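Local structure of putative branched-chain amino acid ABC transporter (Rhodospirillum rubrum ATCC 11170, 3HUT) at residues Asp58-Ile63 with Met86-Ile91; Pro98-Thr103 with Val286-Ala291. The protein probably serves as the extracellular ligand-binding receptor of an ABC transporter for branched-chain amino acids, a member of the leucine-binding protein family. One frame throughout, in Å; residues are numbered along the deposited sequence.

Both contacts lie in the lobe built on the parallel sheet of strands 46-52, 5-11, 73-78, 99-101 and 116-118. The centres of contact 1 and contact 2 are about 17 Å apart. Contact 1 pairs helix 57-69 with helix 82-95 and is only partly buried. Small alanines meet on its inner side, and a water and a charged pair lie toward the surface. Contact 2 is fully buried and apolar in its side chains, with no hydrogen bond across it. It packs strand 99-101 against helix 277-296, which returns from far along the chain. Helix 82-95 is followed in the chain by strand 99-101, and the two contacts touch: Gly89 CA lies 3.1 Å from Gln99 OE1.

Contact 1: Asp58-Ile63 with Met86-Ile91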
loop_
_atom_site.group_PDB
_atom_site.type_symbol
_atom_site.label_atom_id
_atom_site.label_comp_id
_atom_site.label_asym_id
_atom_site.label_seq_id
_atom_site.Cartn_x
_atom_site.Cartn_y
_atom_site.Cartn_z
ATOM N N ASP A 58 0.765 -8.832 22.572
ATOM C CA ASP A 58 0.823 -8.473 23.984
ATOM C C ASP A 58 1.768 -7.310 24.247
ATOM O O ASP A 58 1.496 -6.466 25.097
ATOM C CB ASP A 58 1.233 -9.679 24.836
ATOM C CG ASP A 58 0.181 -10.770 24.841
ATOM O OD1 ASP A 58 -1.013 -10.440 25.002
ATOM O OD2 ASP A 58 0.546 -11.954 24.690
ATOM N N GLN A 59 2.879 -7.260 23.519
ATOM C CA GLN A 59 3.834 -6.173 23.706
ATOM C C GLN A 59 3.211 -4.869 23.209
ATOM O O GLN A 59 3.386 -3.814 23.818
ATOM C CB GLN A 59 5.124 -6.460 22.936
ATOM C CG GLN A 59 6.234 -5.447 23.176
ATOM C CD GLN A 59 6.586 -5.304 24.645
ATOM O OE1 GLN A 59 6.189 -4.347 25.300
ATOM N NE2 GLN A 59 7.328 -6.269 25.170
ATOM N N ALA A 60 2.476 -4.960 22.106
ATOM C CA ALA A 60 1.820 -3.796 21.520
ATOM C C ALA A 60 0.785 -3.237 22.491
ATOM O O ALA A 60 0.567 -2.024 22.562
ATOM C CB ALA A 60 1.151 -4.190 20.209
ATOM N N ARG A 61 0.142 -4.125 23.240
ATOM C CA ARG A 61 -0.863 -3.688 24.201
ATOM C C ARG A 61 -0.251 -2.901 25.355
ATOM O O ARG A 61 -0.807 -1.883 25.777
ATOM C CB ARG A 61 -1.650 -4.891 24.733
ATOM C CG ARG A 61 -2.535 -5.542 23.682
ATOM C CD ARG A 61 -3.474 -6.577 24.285
ATOM N NE ARG A 61 -4.245 -7.257 23.248
ATOM C CZ ARG A 61 -3.910 -8.423 22.704
ATOM N NH1 ARG A 61 -2.815 -9.060 23.100
ATOM N NH2 ARG A 61 -4.669 -8.943 21.749
ATOM N N THR A 62 0.886 -3.349 25.877
ATOM C CA THR A 62 1.482 -2.599 26.972
ATOM C C THR A 62 2.054 -1.299 26.416
ATOM O O THR A 62 2.051 -0.276 27.098
ATOM C CB THR A 62 2.556 -3.426 27.753
ATOM O OG1 THR A 62 3.821 -2.759 27.716
ATOM C CG2 THR A 62 2.672 -4.817 27.190
ATOM N N ILE A 63 2.507 -1.319 25.163
ATOM C CA ILE A 63 3.027 -0.102 24.546
ATOM C C ILE A 63 1.893 0.921 24.433
ATOM O O ILE A 63 2.073 2.105 24.740
ATOM C CB ILE A 63 3.575 -0.361 23.126
ATOM C CG1 ILE A 63 4.823 -1.245 23.195
ATOM C CG2 ILE A 63 3.888 0.968 22.439
ATOM C CD1 ILE A 63 5.961 -0.639 23.981
HETATM N N MSE A 86 -4.152 -3.905 15.176
HETATM C CA MSE A 86 -5.499 -4.037 15.719
HETATM C C MSE A 86 -5.482 -4.273 17.228
HETATM O O MSE A 86 -6.302 -3.720 17.953
HETATM C CB MSE A 86 -6.234 -5.165 14.999
HETATM C CG MSE A 86 -6.479 -4.853 13.531
HETATM SE SE MSE A 86 -7.286 -6.300 12.542
HETATM C CE MSE A 86 -9.064 -6.226 13.292
ATOM N N ALA A 87 -4.545 -5.092 17.697
ATOM C CA ALA A 87 -4.419 -5.365 19.127
ATOM C C ALA A 87 -4.248 -4.041 19.874
ATOM O O ALA A 87 -4.929 -3.777 20.864
ATOM C CB ALA A 87 -3.224 -6.265 19.383
ATOM N N ALA A 88 -3.334 -3.204 19.397
ATOM C CA ALA A 88 -3.108 -1.913 20.029
ATOM C C ALA A 88 -4.274 -0.980 19.703
ATOM O O ALA A 88 -4.681 -0.159 20.528
ATOM C CB ALA A 88 -1.796 -1.313 19.533
ATOM N N GLY A 89 -4.813 -1.122 18.495
ATOM C CA GLY A 89 -5.922 -0.286 18.068
ATOM C C GLY A 89 -7.128 -0.330 18.992
ATOM O O GLY A 89 -7.773 0.693 19.223
ATOM N N SER A 90 -7.432 -1.509 19.527
ATOM C CA SER A 90 -8.577 -1.661 20.423
ATOM C C SER A 90 -8.447 -0.744 21.634
ATOM O O SER A 90 -9.429 -0.151 22.090
ATOM C CB SER A 90 -8.699 -3.117 20.875
ATOM O OG SER A 90 -8.880 -3.968 19.756
ATOM N N ILE A 91 -7.226 -0.633 22.146
ATOM C CA ILE A 91 -6.933 0.221 23.291
ATOM C C ILE A 91 -7.035 1.695 22.898
ATOM O O ILE A 91 -7.700 2.485 23.570
ATOM C CB ILE A 91 -5.516 -0.066 23.829
ATOM C CG1 ILE A 91 -5.494 -1.457 24.473
ATOM C CG2 ILE A 91 -5.095 1.018 24.821
ATOM C CD1 ILE A 91 -4.121 -1.914 24.923
HETATM O O HOH W 1 -6.144 -5.562 22.269
#
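Arg61 NE donates to a water at 2.7 Å, and the same water donates to Ala87 O at 2.6 Å. This bridge is the polar link between the two segments, which share no direct hydrogen bond. Within its own helix, Arg61 NH1 forms a salt bridge to Asp58 OD1 at 3.0 Å. The carboxylate carbon of Asp58 and the water both lie at the edge of the guanidinium, in its plane, and together they limit its rotation. Ala87 CB covers one face, 3.7 Å above the plane and offset toward the rim. The arginine chain is extended from CG to NE, which carries the charged group across to Ala87, toward the N-terminal end of 86-91. The axes of segments 58-63 and 86-91 cross at -29° and approach to 8.2 Å. Their parent helices are consecutive in a Rossmann-like alpha/beta lobe, joined through strand 73-78, and they lie on the same face of the parallel sheet. Ala60 CB meets Ala88 CB at 4.2 Å, and both methyl groups also touch Glu10 of strand 5-11. Farther along, the Ile91 side chain crosses that of Arg61 at about a right angle. Its CD1 reaches Arg61 O at 3.4 Å and also packs on Arg61 CB.

Contact 2: Pro98-Thr103 with Val286-Ala291; sequences PQLSPT and VGIMLA
Leu100 and Met289 each send CG away from the backbone N (chi1 174° and -180°), and the selenomethionine chain then bends at chi2 (66°) and chi3. The bends bring Met289 CE back to the strand, where it lies 3.6 Å from Leu100 CB and 4.1 Å from Leu100 N. The methyl thus sits against the base of the leucine, not its branched end. That end goes to the helix: Leu100 CD2 packs on Ile288 CG2 at 3.9 Å and on Ile288 CB at 4.0 Å. Leu100 CD2 also lies 4.2 Å from Met289 CB, so it meets two successive residues of the helix. The leucine and isoleucine side chains cross at about a right angle. No hydrogen bond joins the segments, and the residues that touch are all buried. This is the apolar packing of a sheet against a covering helix in a periplasmic binding protein lobe. Strand 99-101 lies between strands 73-78 and 116-118, and Leu100 bonds through its backbone to Val76 and Gly78. Beside it, Met289 also touches Leu7 of strand 5-11 and Leu309 of helix 302-310, while helix 18-37 meets Val286 and Leu290.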
loop_
_atom_site.group_PDB
_atom_site.type_symbol
_atom_site.label_atom_id
_atom_site.label_comp_id
_atom_site.label_asym_id
_atom_site.label_seq_id
_atom_site.Cartn_x
_atom_site.Cartn_y
_atom_site.Cartn_z
ATOM N N PRO A 98 -5.617 8.900 18.469
ATOM C CA PRO A 98 -5.630 8.685 17.020
ATOM C C PRO A 98 -4.436 7.814 16.616
ATOM O O PRO A 98 -3.311 8.049 17.060
ATOM C CB PRO A 98 -5.548 10.104 16.462
ATOM C CG PRO A 98 -4.728 10.818 17.486
ATOM C CD PRO A 98 -5.297 10.302 18.792
ATOM N N GLN A 99 -4.685 6.809 15.783
ATOM C CA GLN A 99 -3.633 5.887 15.345
ATOM C C GLN A 99 -3.514 5.841 13.824
ATOM O O GLN A 99 -4.512 5.698 13.122
ATOM C CB GLN A 99 -3.925 4.473 15.883
ATOM C CG GLN A 99 -3.089 3.350 15.240
ATOM C CD GLN A 99 -3.510 1.947 15.676
ATOM O OE1 GLN A 99 -4.655 1.711 16.050
ATOM N NE2 GLN A 99 -2.581 1.005 15.597
ATOM N N LEU A 100 -2.295 5.973 13.314
ATOM C CA LEU A 100 -2.085 5.906 11.876
ATOM C C LEU A 100 -1.078 4.810 11.556
ATOM O O LEU A 100 0.116 4.961 11.815
ATOM C CB LEU A 100 -1.585 7.251 11.322
ATOM C CG LEU A 100 -1.184 7.256 9.833
ATOM C CD1 LEU A 100 -2.311 6.711 8.997
ATOM C CD2 LEU A 100 -0.820 8.667 9.390
ATOM N N SER A 101 -1.568 3.695 11.020
ATOM C CA SER A 101 -0.686 2.595 10.651
ATOM C C SER A 101 -0.243 2.779 9.206
ATOM O O SER A 101 -1.065 2.973 8.308
ATOM C CB SER A 101 -1.398 1.252 10.775
ATOM O OG SER A 101 -0.577 0.230 10.230
ATOM N N PRO A 102 1.065 2.708 8.957
ATOM C CA PRO A 102 1.472 2.888 7.567
ATOM C C PRO A 102 1.144 1.706 6.663
ATOM O O PRO A 102 0.933 1.875 5.464
ATOM C CB PRO A 102 2.977 3.148 7.679
ATOM C CG PRO A 102 3.366 2.405 8.920
ATOM C CD PRO A 102 2.227 2.676 9.865
ATOM N N THR A 103 1.045 0.515 7.244
ATOM C CA THR A 103 0.817 -0.681 6.441
ATOM C C THR A 103 -0.301 -1.661 6.834
ATOM O O THR A 103 -0.487 -2.668 6.159
ATOM C CB THR A 103 2.126 -1.463 6.339
ATOM O OG1 THR A 103 2.639 -1.692 7.656
ATOM C CG2 THR A 103 3.157 -0.672 5.550
ATOM N N VAL A 286 4.094 9.194 8.224
ATOM C CA VAL A 286 4.634 10.247 9.072
ATOM C C VAL A 286 4.233 11.625 8.532
ATOM O O VAL A 286 3.807 12.501 9.289
ATOM C CB VAL A 286 6.175 10.152 9.164
ATOM C CG1 VAL A 286 6.729 11.356 9.903
ATOM C CG2 VAL A 286 6.574 8.862 9.885
ATOM N N GLY A 287 4.367 11.810 7.221
ATOM C CA GLY A 287 4.001 13.080 6.620
ATOM C C GLY A 287 2.528 13.411 6.786
ATOM O O GLY A 287 2.164 14.561 7.033
ATOM N N ILE A 288 1.669 12.410 6.632
ATOM C CA ILE A 288 0.234 12.618 6.789
ATOM C C ILE A 288 -0.059 13.056 8.220
ATOM O O ILE A 288 -0.842 13.983 8.452
ATOM C CB ILE A 288 -0.556 11.320 6.468
ATOM C CG1 ILE A 288 -0.490 11.040 4.961
ATOM C CG2 ILE A 288 -2.018 11.457 6.930
ATOM C CD1 ILE A 288 -1.115 9.723 4.526
HETATM N N MSE A 289 0.578 12.384 9.174
HETATM C CA MSE A 289 0.398 12.698 10.589
HETATM C C MSE A 289 0.868 14.117 10.909
HETATM O O MSE A 289 0.144 14.895 11.532
HETATM C CB MSE A 289 1.175 11.691 11.445
HETATM C CG MSE A 289 1.067 11.912 12.948
HETATM SE SE MSE A 289 -0.719 11.619 13.646
HETATM C CE MSE A 289 -0.646 9.692 13.848
ATOM N N LEU A 290 2.078 14.455 10.473
ATOM C CA LEU A 290 2.636 15.775 10.729
ATOM C C LEU A 290 1.800 16.895 10.118
ATOM O O LEU A 290 1.598 17.936 10.737
ATOM C CB LEU A 290 4.078 15.843 10.214
ATOM C CG LEU A 290 5.079 14.972 10.985
ATOM C CD1 LEU A 290 6.440 14.982 10.291
ATOM C CD2 LEU A 290 5.199 15.493 12.413
ATOM N N ALA A 291 1.310 16.691 8.903
ATOM C CA ALA A 291 0.487 17.710 8.264
ATOM C C ALA A 291 -0.768 17.926 9.111
ATOM O O ALA A 291 -1.209 19.057 9.303
ATOM C CB ALA A 291 0.106 17.279 6.850
#